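PDB 6AU1: putative hemin storage protein from Bordetella bronchiseptica, which cleaves deacetylated poly-beta-1,6-N-acetylglucosamine through its glycoside hydrolase domain, the part present here, and can thereby disrupt bacterial biofilms. Local coordinates for residues Trp80-Lys83 and Met89-Ala92; Ala177-Trp182 and Pro186-Ile191; Gly204-Leu209 and Leu253-Lys258; Gln238-Pro243 and Val285-Arg290. One frame throughout, in Å; residues are numbered along the deposited sequence. Where two conformers were deposited one is given.

Contact 1 of 4, residues Trp80-Lys83 and Met89-Ala92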
loop_
_atom_site.group_PDB
_atom_site.type_symbol
_atom_site.label_atom_id
_atom_site.label_comp_id
_atom_site.label_asym_id
_atom_site.label_seq_id
_atom_site.Cartn_x
_atom_site.Cartn_y
_atom_site.Cartn_z
ATOM N N TRP A 80 -17.781 -1.878 -8.495
ATOM C CA TRP A 80 -19.238 -1.986 -8.391
ATOM C C TRP A 80 -19.690 -3.445 -8.264
ATOM O O TRP A 80 -20.619 -3.755 -7.510
ATOM C CB TRP A 80 -19.935 -1.329 -9.602
ATOM C CG TRP A 80 -20.230 0.145 -9.413
ATOM C CD1 TRP A 80 -19.829 1.181 -10.222
ATOM C CD2 TRP A 80 -20.966 0.742 -8.336
ATOM N NE1 TRP A 80 -20.292 2.380 -9.719
ATOM C CE2 TRP A 80 -20.987 2.137 -8.562
ATOM C CE3 TRP A 80 -21.624 0.231 -7.210
ATOM C CZ2 TRP A 80 -21.633 3.022 -7.701
ATOM C CZ3 TRP A 80 -22.258 1.113 -6.357
ATOM C CH2 TRP A 80 -22.261 2.491 -6.609
ATOM N N GLN A 81 -19.050 -4.346 -9.003
ATOM C CA GLN A 81 -19.491 -5.737 -8.962
ATOM C C GLN A 81 -19.134 -6.387 -7.634
ATOM O O GLN A 81 -19.920 -7.174 -7.112
ATOM C CB GLN A 81 -18.907 -6.541 -10.118
ATOM C CG GLN A 81 -19.465 -6.107 -11.463
ATOM C CD GLN A 81 -19.547 -7.235 -12.464
ATOM O OE1 GLN A 81 -19.597 -8.409 -12.096
ATOM N NE2 GLN A 81 -19.563 -6.886 -13.745
ATOM N N LEU A 82 -17.950 -6.075 -7.103
ATOM C CA LEU A 82 -17.601 -6.531 -5.758
ATOM C C LEU A 82 -18.615 -6.041 -4.726
ATOM O O LEU A 82 -19.088 -6.823 -3.890
ATOM C CB LEU A 82 -16.193 -6.063 -5.379
ATOM C CG LEU A 82 -15.065 -6.885 -6.000
ATOM C CD1 LEU A 82 -13.735 -6.202 -5.733
ATOM C CD2 LEU A 82 -15.054 -8.309 -5.438
ATOM N N LYS A 83 -18.970 -4.757 -4.796
ATOM C CA LYS A 83 -19.909 -4.188 -3.830
ATOM C C LYS A 83 -21.295 -4.813 -3.933
ATOM O O LYS A 83 -21.885 -5.207 -2.921
ATOM C CB LYS A 83 -20.014 -2.665 -4.000
ATOM C CG LYS A 83 -18.741 -1.934 -3.572
ATOM C CD LYS A 83 -18.888 -0.414 -3.619
ATOM C CE LYS A 83 -19.939 0.091 -2.633
ATOM N NZ LYS A 83 -19.662 -0.299 -1.218
ATOM N N MET A 89 -16.939 -4.344 1.205
ATOM C CA MET A 89 -16.427 -2.990 1.056
ATOM C C MET A 89 -15.259 -3.002 0.073
ATOM O O MET A 89 -14.544 -3.997 -0.032
ATOM C CB MET A 89 -15.986 -2.426 2.406
ATOM C CG MET A 89 -17.118 -2.298 3.405
ATOM S SD MET A 89 -18.310 -1.049 2.895
ATOM C CE MET A 89 -17.793 0.329 3.913
ATOM N N VAL A 90 -15.068 -1.909 -0.651
ATOM C CA VAL A 90 -13.953 -1.852 -1.600
ATOM C C VAL A 90 -13.070 -0.656 -1.312
ATOM O O VAL A 90 -13.561 0.470 -1.233
ATOM C CB VAL A 90 -14.439 -1.787 -3.068
ATOM C CG1 VAL A 90 -13.236 -1.556 -4.019
ATOM C CG2 VAL A 90 -15.183 -3.059 -3.429
ATOM N N TYR A 91 -11.767 -0.899 -1.147
ATOM C CA TYR A 91 -10.809 0.193 -0.997
ATOM C C TYR A 91 -10.057 0.366 -2.302
ATOM O O TYR A 91 -9.659 -0.627 -2.912
ATOM C CB TYR A 91 -9.775 -0.084 0.105
ATOM C CG TYR A 91 -10.243 -0.055 1.542
ATOM C CD1 TYR A 91 -11.422 -0.664 1.935
ATOM C CD2 TYR A 91 -9.452 0.536 2.525
ATOM C CE1 TYR A 91 -11.824 -0.661 3.273
ATOM C CE2 TYR A 91 -9.840 0.542 3.855
ATOM C CZ TYR A 91 -11.027 -0.057 4.222
ATOM O OH TYR A 91 -11.423 -0.056 5.542
ATOM N N ALA A 92 -9.844 1.607 -2.722
ATOM C CA ALA A 92 -8.986 1.863 -3.868
ATOM C C ALA A 92 -7.537 1.833 -3.414
ATOM O O ALA A 92 -7.148 2.594 -2.538
ATOM C CB ALA A 92 -9.321 3.207 -4.514
#
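In the (beta/alpha)8 barrel of this domain, Leu82 and Lys83 of helix 75-86 pack on Val90 of the strand that follows, 89-94. The contact is the return half of the beta-alpha-beta crossover from strand 43-47. The turn between the two segments is tight. It leaves the CA atoms of Lys83 and Met89 6.1 Å apart.

One methyl group carries the packing. Val90 CG2 lies 3.7 Å from Leu82 CB. The same CG2 is also 3.7 Å from Lys83 CG. It therefore touches two consecutive helix side chains at once. Val90 CG1 is anti to the backbone N (chi1 173°), which leaves CG2 as the branch turned to the helix. The Leu82 and Val90 side chains meet at about a right angle. Leu82 CD1 adds a looser touch to Val90 CG2 at 4.2 Å.

Lys83 meets the valine with the apolar part of its chain. Beyond CG the chain bends twice, at chi3 (64°) and chi4 (58°). Its charged end is engaged outside the two segments: NZ forms a salt bridge with Asp155 OD2. Val90 N gives a hydrogen bond to the same oxygen, so the carboxylate links the helix end to the start of the strand.

Helix 22-39 also packs against Leu82 through Ile33 and Met36. Strand 43-47 pairs with strand 89-94 in parallel; its Val44 touches Leu82 and its Leu46 touches Val90.

Contact 2 of 4, residues Ala177-Trp182 and Pro186-Ile191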
loop_
_atom_site.group_PDB
_atom_site.type_symbol
_atom_site.label_atom_id
_atom_site.label_comp_id
_atom_site.label_asym_id
_atom_site.label_seq_id
_atom_site.Cartn_x
_atom_site.Cartn_y
_atom_site.Cartn_z
ATOM N N ALA A 177 14.797 22.764 0.666
ATOM C CA ALA A 177 14.173 24.017 1.086
ATOM C C ALA A 177 13.124 23.759 2.159
ATOM O O ALA A 177 12.954 24.564 3.080
ATOM C CB ALA A 177 13.556 24.740 -0.105
ATOM N N THR A 178 12.430 22.629 2.046
ATOM C CA THR A 178 11.429 22.255 3.041
ATOM C C THR A 178 12.083 21.936 4.393
ATOM O O THR A 178 11.570 22.335 5.438
ATOM C CB THR A 178 10.589 21.050 2.569
ATOM O OG1 THR A 178 9.942 21.377 1.330
ATOM C CG2 THR A 178 9.537 20.693 3.604
ATOM N N TYR A 179 13.212 21.226 4.369
ATOM C CA TYR A 179 13.926 20.901 5.606
ATOM C C TYR A 179 14.396 22.172 6.298
ATOM O O TYR A 179 14.405 22.246 7.524
ATOM C CB TYR A 179 15.131 19.986 5.341
ATOM C CG TYR A 179 14.816 18.759 4.518
ATOM C CD1 TYR A 179 13.566 18.148 4.580
ATOM C CD2 TYR A 179 15.771 18.217 3.666
ATOM C CE1 TYR A 179 13.278 17.017 3.804
ATOM C CE2 TYR A 179 15.495 17.097 2.892
ATOM C CZ TYR A 179 14.257 16.501 2.965
ATOM O OH TYR A 179 14.013 15.391 2.183
ATOM N N GLN A 180 14.784 23.167 5.507
ATOM C CA GLN A 180 15.235 24.447 6.051
ATOM C C GLN A 180 14.078 25.080 6.815
ATOM O O GLN A 180 14.258 25.649 7.899
ATOM C CB GLN A 180 15.736 25.351 4.925
ATOM C CG GLN A 180 16.390 26.646 5.371
ATOM C CD GLN A 180 17.094 27.347 4.221
ATOM O OE1 GLN A 180 16.643 27.291 3.076
ATOM N NE2 GLN A 180 18.211 27.994 4.517
ATOM N N GLY A 181 12.882 24.943 6.249
ATOM C CA GLY A 181 11.662 25.373 6.902
ATOM C C GLY A 181 11.399 24.690 8.232
ATOM O O GLY A 181 10.728 25.258 9.092
ATOM N N TRP A 182 11.928 23.482 8.414
ATOM C CA TRP A 182 11.751 22.758 9.671
ATOM C C TRP A 182 12.806 23.149 10.699
ATOM O O TRP A 182 12.806 22.632 11.811
ATOM C CB TRP A 182 11.829 21.239 9.469
ATOM C CG TRP A 182 10.852 20.635 8.495
ATOM C CD1 TRP A 182 9.725 21.209 7.982
ATOM C CD2 TRP A 182 10.932 19.324 7.924
ATOM N NE1 TRP A 182 9.094 20.331 7.121
ATOM C CE2 TRP A 182 9.819 19.167 7.066
ATOM C CE3 TRP A 182 11.838 18.266 8.058
ATOM C CZ2 TRP A 182 9.586 17.995 6.348
ATOM C CZ3 TRP A 182 11.614 17.105 7.337
ATOM C CH2 TRP A 182 10.495 16.976 6.490
ATOM N N PRO A 186 19.867 22.927 5.090
ATOM C CA PRO A 186 19.505 22.351 3.786
ATOM C C PRO A 186 20.663 21.535 3.209
ATOM O O PRO A 186 21.160 21.799 2.111
ATOM C CB PRO A 186 19.207 23.585 2.933
ATOM C CG PRO A 186 20.129 24.629 3.500
ATOM C CD PRO A 186 20.216 24.356 4.986
ATOM N N ASP A 187 21.078 20.528 3.968
ATOM C CA ASP A 187 22.338 19.842 3.741
ATOM C C ASP A 187 22.230 18.478 4.391
ATOM O O ASP A 187 22.355 18.356 5.607
ATOM C CB ASP A 187 23.488 20.665 4.335
ATOM C CG ASP A 187 24.860 20.026 4.149
ATOM O OD1 ASP A 187 24.961 18.820 3.857
ATOM O OD2 ASP A 187 25.861 20.756 4.322
ATOM N N ILE A 188 21.975 17.452 3.590
ATOM C CA ILE A 188 21.739 16.130 4.153
ATOM C C ILE A 188 22.992 15.564 4.832
ATOM O O ILE A 188 22.892 14.889 5.856
ATOM C CB ILE A 188 21.202 15.186 3.069
ATOM C CG1 ILE A 188 19.748 15.583 2.776
ATOM C CG2 ILE A 188 21.260 13.725 3.525
ATOM C CD1 ILE A 188 19.115 14.846 1.632
ATOM N N ALA A 189 24.178 15.859 4.307
ATOM C CA ALA A 189 25.389 15.416 5.003
ATOM C C ALA A 189 25.454 15.993 6.421
ATOM O O ALA A 189 25.784 15.286 7.381
ATOM C CB ALA A 189 26.637 15.800 4.213
ATOM N N ALA A 190 25.128 17.277 6.557
ATOM C CA ALA A 190 25.163 17.937 7.860
ATOM C C ALA A 190 24.099 17.369 8.807
ATOM O O ALA A 190 24.341 17.188 10.004
ATOM C CB ALA A 190 24.983 19.442 7.692
ATOM N N ILE A 191 22.919 17.094 8.267
ATOM C CA ILE A 191 21.860 16.484 9.053
ATOM C C ILE A 191 22.288 15.105 9.557
ATOM O O ILE A 191 22.172 14.807 10.743
ATOM C CB ILE A 191 20.564 16.358 8.230
ATOM C CG1 ILE A 191 19.984 17.749 7.949
ATOM C CG2 ILE A 191 19.573 15.478 8.951
ATOM C CD1 ILE A 191 18.823 17.739 6.953
#
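Tyr179 and Gln180 at the end of helix 173-181 meet Ile188 and Pro186 across a helix-loop-helix turn. The turn belongs to an excursion of the barrel fold between strand 156-159 and helix 195-223. Three residues separate the two segments. The backbones come nearest at Gln180 and Pro186, whose CA atoms are 5.3 Å apart.

The first shell is light: van der Waals packing of an amide on a proline ring, and an apolar touch of tyrosine and isoleucine. Gln180 lays its amide end against the proline ring, with NE2 4.0 Å from Pro186 CG. Its CG is anti to the backbone N (chi1 -173°) and the chain stays extended, so the amide reaches the proline. Deeper in, Ile188 CD1 approaches Tyr179 CE2 obliquely at 4.4 Å. The Gln180 contact lies on the exposed side.

The next shell fixes the tyrosine. Its OH is hydrogen-bonded to Asp170 O. Trp201 of helix 195-223 and Phe133 each meet its ring edge-to-face. Trp201 also touches Ile188 and Ile191, so it packs on both arms of the turn.

Trp182 folds back over the last turn of the first helix. Tyr179 CD1 lies 3.5 Å above one face of its indole, offset toward the rim. Thr178 O lies over the same ring in a similar way.

The second helix is opened by Asp187 at the N-cap position. Asp187 OD1 accepts from Ala190 N at 3.1 Å in a fairly straight bond, with an N-H...O angle of 161°. The N-H comes from above the carboxylate plane, 74° out of it.

Contact 3 of 4, residues Gly204-Leu209 and Leu253-Lys258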
loop_
_atom_site.group_PDB
_atom_site.type_symbol
_atom_site.label_atom_id
_atom_site.label_comp_id
_atom_site.label_asym_id
_atom_site.label_seq_id
_atom_site.Cartn_x
_atom_site.Cartn_y
_atom_site.Cartn_z
ATOM N N GLY A 204 10.472 14.034 10.835
ATOM C CA GLY A 204 9.887 15.042 9.970
ATOM C C GLY A 204 9.422 14.469 8.640
ATOM O O GLY A 204 8.330 14.796 8.152
ATOM N N LYS A 205 10.244 13.615 8.039
ATOM C CA LYS A 205 9.871 13.015 6.756
ATOM C C LYS A 205 8.681 12.079 6.928
ATOM O O LYS A 205 7.793 12.029 6.069
ATOM C CB LYS A 205 11.051 12.269 6.137
ATOM C CG LYS A 205 12.106 13.216 5.571
ATOM C CD LYS A 205 13.229 12.444 4.892
ATOM C CE LYS A 205 14.132 11.785 5.937
ATOM N NZ LYS A 205 15.062 10.840 5.253
ATOM N N ILE A 206 8.673 11.328 8.025
ATOM C CA ILE A 206 7.550 10.433 8.315
ATOM C C ILE A 206 6.255 11.228 8.382
ATOM O O ILE A 206 5.256 10.855 7.749
ATOM C CB ILE A 206 7.770 9.654 9.624
ATOM C CG1 ILE A 206 8.865 8.595 9.413
ATOM C CG2 ILE A 206 6.451 9.021 10.145
ATOM C CD1 ILE A 206 9.516 8.072 10.729
ATOM N N ARG A 207 6.280 12.343 9.104
ATOM C CA ARG A 207 5.084 13.166 9.252
ATOM C C ARG A 207 4.717 13.859 7.942
ATOM O O ARG A 207 3.528 14.038 7.645
ATOM C CB ARG A 207 5.279 14.188 10.371
ATOM C CG ARG A 207 5.256 13.540 11.739
ATOM C CD ARG A 207 5.246 14.564 12.861
ATOM N NE ARG A 207 5.390 13.931 14.170
ATOM C CZ ARG A 207 6.514 13.932 14.881
ATOM N NH1 ARG A 207 7.593 14.545 14.413
ATOM N NH2 ARG A 207 6.555 13.329 16.062
ATOM N N TYR A 208 5.722 14.243 7.155
ATOM C CA TYR A 208 5.446 14.894 5.876
ATOM C C TYR A 208 4.672 13.963 4.935
ATOM O O TYR A 208 3.678 14.378 4.317
ATOM C CB TYR A 208 6.741 15.362 5.202
ATOM C CG TYR A 208 6.495 16.244 3.998
ATOM C CD1 TYR A 208 6.356 17.618 4.137
ATOM C CD2 TYR A 208 6.384 15.695 2.720
ATOM C CE1 TYR A 208 6.131 18.426 3.046
ATOM C CE2 TYR A 208 6.152 16.492 1.624
ATOM C CZ TYR A 208 6.024 17.858 1.789
ATOM O OH TYR A 208 5.796 18.670 0.697
ATOM N N LEU A 209 5.128 12.717 4.811
ATOM C CA LEU A 209 4.424 11.747 3.961
ATOM C C LEU A 209 3.021 11.483 4.483
ATOM O O LEU A 209 2.068 11.381 3.700
ATOM C CB LEU A 209 5.199 10.427 3.864
ATOM C CG LEU A 209 6.515 10.492 3.087
ATOM C CD1 LEU A 209 7.228 9.124 3.137
ATOM C CD2 LEU A 209 6.269 10.936 1.637
ATOM N N LEU A 253 5.287 2.834 13.049
ATOM C CA LEU A 253 4.043 2.248 13.546
ATOM C C LEU A 253 3.256 3.224 14.433
ATOM O O LEU A 253 2.059 3.405 14.210
ATOM C CB LEU A 253 4.311 0.937 14.292
ATOM C CG LEU A 253 3.079 0.289 14.929
ATOM C CD1 LEU A 253 1.981 0.042 13.883
ATOM C CD2 LEU A 253 3.470 -1.005 15.618
ATOM N N PRO A 254 3.908 3.870 15.423
ATOM C CA PRO A 254 3.129 4.799 16.260
ATOM C C PRO A 254 2.469 5.932 15.477
ATOM O O PRO A 254 1.313 6.275 15.749
ATOM C CB PRO A 254 4.179 5.374 17.220
ATOM C CG PRO A 254 5.252 4.376 17.256
ATOM C CD PRO A 254 5.293 3.730 15.918
ATOM N N GLU A 255 3.203 6.509 14.530
ATOM C CA GLU A 255 2.682 7.621 13.747
ATOM C C GLU A 255 1.569 7.151 12.808
ATOM O O GLU A 255 0.598 7.874 12.590
ATOM C CB GLU A 255 3.798 8.295 12.948
ATOM C CG GLU A 255 4.848 8.987 13.823
ATOM C CD GLU A 255 4.258 10.107 14.660
ATOM O OE1 GLU A 255 3.401 10.853 14.141
ATOM O OE2 GLU A 255 4.645 10.240 15.840
ATOM N N PHE A 256 1.713 5.950 12.257
ATOM C CA PHE A 256 0.669 5.396 11.388
ATOM C C PHE A 256 -0.597 5.160 12.191
ATOM O O PHE A 256 -1.707 5.458 11.728
ATOM C CB PHE A 256 1.103 4.076 10.735
ATOM C CG PHE A 256 1.890 4.238 9.448
ATOM C CD1 PHE A 256 2.751 5.309 9.258
ATOM C CD2 PHE A 256 1.770 3.294 8.439
ATOM C CE1 PHE A 256 3.477 5.437 8.063
ATOM C CE2 PHE A 256 2.488 3.424 7.242
ATOM C CZ PHE A 256 3.352 4.490 7.072
ATOM N N LEU A 257 -0.436 4.623 13.397
ATOM C CA LEU A 257 -1.597 4.309 14.226
ATOM C C LEU A 257 -2.372 5.567 14.586
ATOM O O LEU A 257 -3.589 5.516 14.789
ATOM C CB LEU A 257 -1.176 3.572 15.505
ATOM C CG LEU A 257 -0.778 2.100 15.351
ATOM C CD1 LEU A 257 -0.109 1.581 16.625
ATOM C CD2 LEU A 257 -1.988 1.241 14.978
ATOM N N LYS A 258 -1.664 6.693 14.669
ATOM C CA LYS A 258 -2.290 7.956 15.028
ATOM C C LYS A 258 -3.073 8.568 13.872
ATOM O O LYS A 258 -3.978 9.378 14.095
ATOM C CB LYS A 258 -1.232 8.953 15.520
ATOM C CG LYS A 258 -0.751 8.699 16.938
ATOM C CD LYS A 258 0.523 9.474 17.245
ATOM C CE LYS A 258 0.376 10.956 16.940
ATOM N NZ LYS A 258 1.627 11.703 17.264
#
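Glu255 of helix 253-259 faces Ile206 and Arg207 of helix 195-223, two helices that lie on the outside of the (beta/alpha)8 barrel on either side of strand 230-235 in the chain. Within the two segments the backbones are nearest at Arg207 and Glu255, with 7.5 Å between their CA atoms.

The glutamate uses its two halves differently. Its aliphatic base meets isoleucine: Ile206 CG2 is 3.9 Å from Glu255 CB, and the two side chains run at about a right angle. The bend at chi2 (-62°) turns the carboxylate to the arginine.

Arg207 is extended from CG to NE and brings its guanidinium up to the carboxylate at an oblique angle. The two groups are not coplanar; their planes stand 80° apart. The two-pronged, side-on pairing is therefore not made. Instead Arg207 NH2 and Glu255 OE2 form a long salt bridge of 3.6 Å. Arg207 NE stands 3.7 Å from Glu255 OE1. No hydrogen bond joins the two segments.

Lys258, one turn further along, completes a salt-bridge network. The carboxylate shared by the two cations probably offsets their mutual repulsion. The neighbouring Phe256 packs on Arg233 and Leu235 of strand 230-235. In the network, Lys258 NZ makes its own long salt bridge to Glu255 OE2 at 3.6 Å.

Contact 4 of 4, residues Gln238-Pro243 and Val285-Arg290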
loop_
_atom_site.group_PDB
_atom_site.type_symbol
_atom_site.label_atom_id
_atom_site.label_comp_id
_atom_site.label_asym_id
_atom_site.label_seq_id
_atom_site.Cartn_x
_atom_site.Cartn_y
_atom_site.Cartn_z
ATOM N N GLN A 238 9.998 -4.104 8.993
ATOM C CA GLN A 238 11.261 -3.759 9.660
ATOM C C GLN A 238 11.119 -2.556 10.630
ATOM O O GLN A 238 11.625 -2.619 11.754
ATOM C CB GLN A 238 12.376 -3.511 8.621
ATOM C CG GLN A 238 13.774 -3.506 9.200
ATOM C CD GLN A 238 14.876 -3.423 8.140
ATOM O OE1 GLN A 238 14.639 -3.644 6.948
ATOM N NE2 GLN A 238 16.092 -3.104 8.582
ATOM N N PRO A 239 10.417 -1.475 10.224
ATOM C CA PRO A 239 10.221 -0.387 11.199
ATOM C C PRO A 239 9.454 -0.784 12.471
ATOM O O PRO A 239 9.543 -0.084 13.475
ATOM C CB PRO A 239 9.420 0.657 10.406
ATOM C CG PRO A 239 9.759 0.398 8.984
ATOM C CD PRO A 239 9.951 -1.090 8.871
ATOM N N VAL A 240 8.705 -1.882 12.425
ATOM C CA VAL A 240 8.009 -2.382 13.606
ATOM C C VAL A 240 8.944 -3.243 14.463
ATOM O O VAL A 240 9.046 -3.057 15.679
ATOM C CB VAL A 240 6.772 -3.195 13.199
ATOM C CG1 VAL A 240 6.026 -3.718 14.442
ATOM C CG2 VAL A 240 5.864 -2.349 12.311
ATOM N N LEU A 241 9.648 -4.170 13.821
ATOM C CA LEU A 241 10.537 -5.081 14.545
ATOM C C LEU A 241 11.779 -4.359 15.046
ATOM O O LEU A 241 12.314 -4.685 16.106
ATOM C CB LEU A 241 10.940 -6.258 13.657
ATOM C CG LEU A 241 9.792 -7.217 13.308
ATOM C CD1 LEU A 241 10.208 -8.200 12.218
ATOM C CD2 LEU A 241 9.333 -7.951 14.552
ATOM N N ASP A 242 12.229 -3.375 14.275
ATOM C CA ASP A 242 13.446 -2.638 14.601
ATOM C C ASP A 242 13.252 -1.157 14.318
ATOM O O ASP A 242 13.600 -0.673 13.240
ATOM C CB ASP A 242 14.630 -3.179 13.805
ATOM C CG ASP A 242 15.928 -2.484 14.153
ATOM O OD1 ASP A 242 16.013 -1.886 15.251
ATOM O OD2 ASP A 242 16.858 -2.535 13.325
ATOM N N PRO A 243 12.693 -0.430 15.292
ATOM C CA PRO A 243 12.262 0.946 15.031
ATOM C C PRO A 243 13.376 1.916 14.641
ATOM O O PRO A 243 13.053 2.964 14.100
ATOM C CB PRO A 243 11.620 1.356 16.356
ATOM C CG PRO A 243 11.075 0.071 16.889
ATOM C CD PRO A 243 12.148 -0.937 16.564
ATOM N N VAL A 285 3.766 -9.541 16.233
ATOM C CA VAL A 285 2.545 -9.300 17.000
ATOM C C VAL A 285 2.855 -8.646 18.351
ATOM O O VAL A 285 2.180 -7.697 18.757
ATOM C CB VAL A 285 1.759 -10.614 17.223
ATOM C CG1 VAL A 285 0.601 -10.389 18.167
ATOM C CG2 VAL A 285 1.255 -11.142 15.884
ATOM N N ALA A 286 3.887 -9.139 19.030
ATOM C CA ALA A 286 4.289 -8.583 20.320
ATOM C C ALA A 286 4.651 -7.110 20.182
ATOM O O ALA A 286 4.315 -6.295 21.043
ATOM C CB ALA A 286 5.458 -9.360 20.899
ATOM N N ALA A 287 5.344 -6.776 19.095
ATOM C CA ALA A 287 5.747 -5.394 18.848
ATOM C C ALA A 287 4.531 -4.498 18.658
ATOM O O ALA A 287 4.480 -3.391 19.194
ATOM C CB ALA A 287 6.668 -5.307 17.627
ATOM N N VAL A 288 3.560 -4.979 17.885
ATOM C CA VAL A 288 2.335 -4.227 17.649
ATOM C C VAL A 288 1.551 -4.060 18.954
ATOM O O VAL A 288 1.060 -2.969 19.258
ATOM C CB VAL A 288 1.457 -4.913 16.583
ATOM C CG1 VAL A 288 0.128 -4.196 16.443
ATOM C CG2 VAL A 288 2.194 -4.927 15.252
ATOM N N ALA A 289 1.451 -5.137 19.725
ATOM C CA ALA A 289 0.769 -5.091 21.020
ATOM C C ALA A 289 1.410 -4.067 21.955
ATOM O O ALA A 289 0.720 -3.356 22.690
ATOM C CB ALA A 289 0.770 -6.466 21.668
ATOM N N ARG A 290 2.736 -3.995 21.912
ATOM C CA ARG A 290 3.503 -3.094 22.765
ATOM C C ARG A 290 3.124 -1.639 22.480
ATOM O O ARG A 290 3.152 -0.795 23.373
ATOM C CB ARG A 290 4.996 -3.338 22.551
ATOM C CG ARG A 290 5.935 -2.672 23.525
ATOM C CD ARG A 290 7.304 -3.349 23.464
ATOM N NE ARG A 290 7.255 -4.736 23.931
ATOM C CZ ARG A 290 7.379 -5.813 23.155
ATOM N NH1 ARG A 290 7.573 -5.690 21.844
ATOM N NH2 ARG A 290 7.317 -7.023 23.698
#
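Val240 in the short helix 238-241 comes up to Ala287 on helix 277-290 with 6.5 Å between their CA atoms, close enough for direct side-chain contact. Helix 277-290 is one of the outer helices of the (beta/alpha)8 barrel and leads to strand 297-305. Helix 238-241 lies in the connection that follows strand 230-235. The contact thus ties a linking segment to the helical layer of the barrel.

The side-chain packing is apolar and small in area. Val240 supplies one branch, CG1, which stands 3.6 Å from Ala287 CB. With CG1 anti to the backbone N (chi1 -180°), this methyl projects to the opposing helix. Ala287 CB also lies 3.8 Å from Val240 O, so the alanine rests against backbone as well as side chain. Val288 is the second partner and meets the valine at an oblique angle.

The short helix is held by its own backbone bond, Asp242 N to Gln238 O at 2.7 Å. Asp242 is then the first residue to leave helical geometry. Gln238 OE1 is hydrogen-bonded to Tyr249 OH, which joins the start of this helix to the next one, 246-249.

Around the contact, Leu284 of helix 277-290 touches both Val240 and Leu241. Val288 packs in turn on Thr297 and Phe299 of strand 297-305. It faces Val240 with the branch anti to its carbonyl carbon: Val288 CG2 is 4.1 Å from Val240 CG1.

From the N terminus, contact 1 comes first and closes a short turn between helix 75-86 and strand 89-94. Contact 2 follows in series, on the opposite side of the chain's centre, and closes the turn between helices 173-181 and 188-193. Contacts 3 and 4 span longer loops and cross, because 238-243 lies between the segments of contact 3 and 253-258 between those of contact 4. Contact 2 touches contact 3 where Trp182 packs on Gly204 and Tyr208. Leu253 joins contact 3 to contact 4 by meeting Val240 and Val288. Contacts 2 to 4 thus link the excursion to successive outer helices, while contact 1 stands apart.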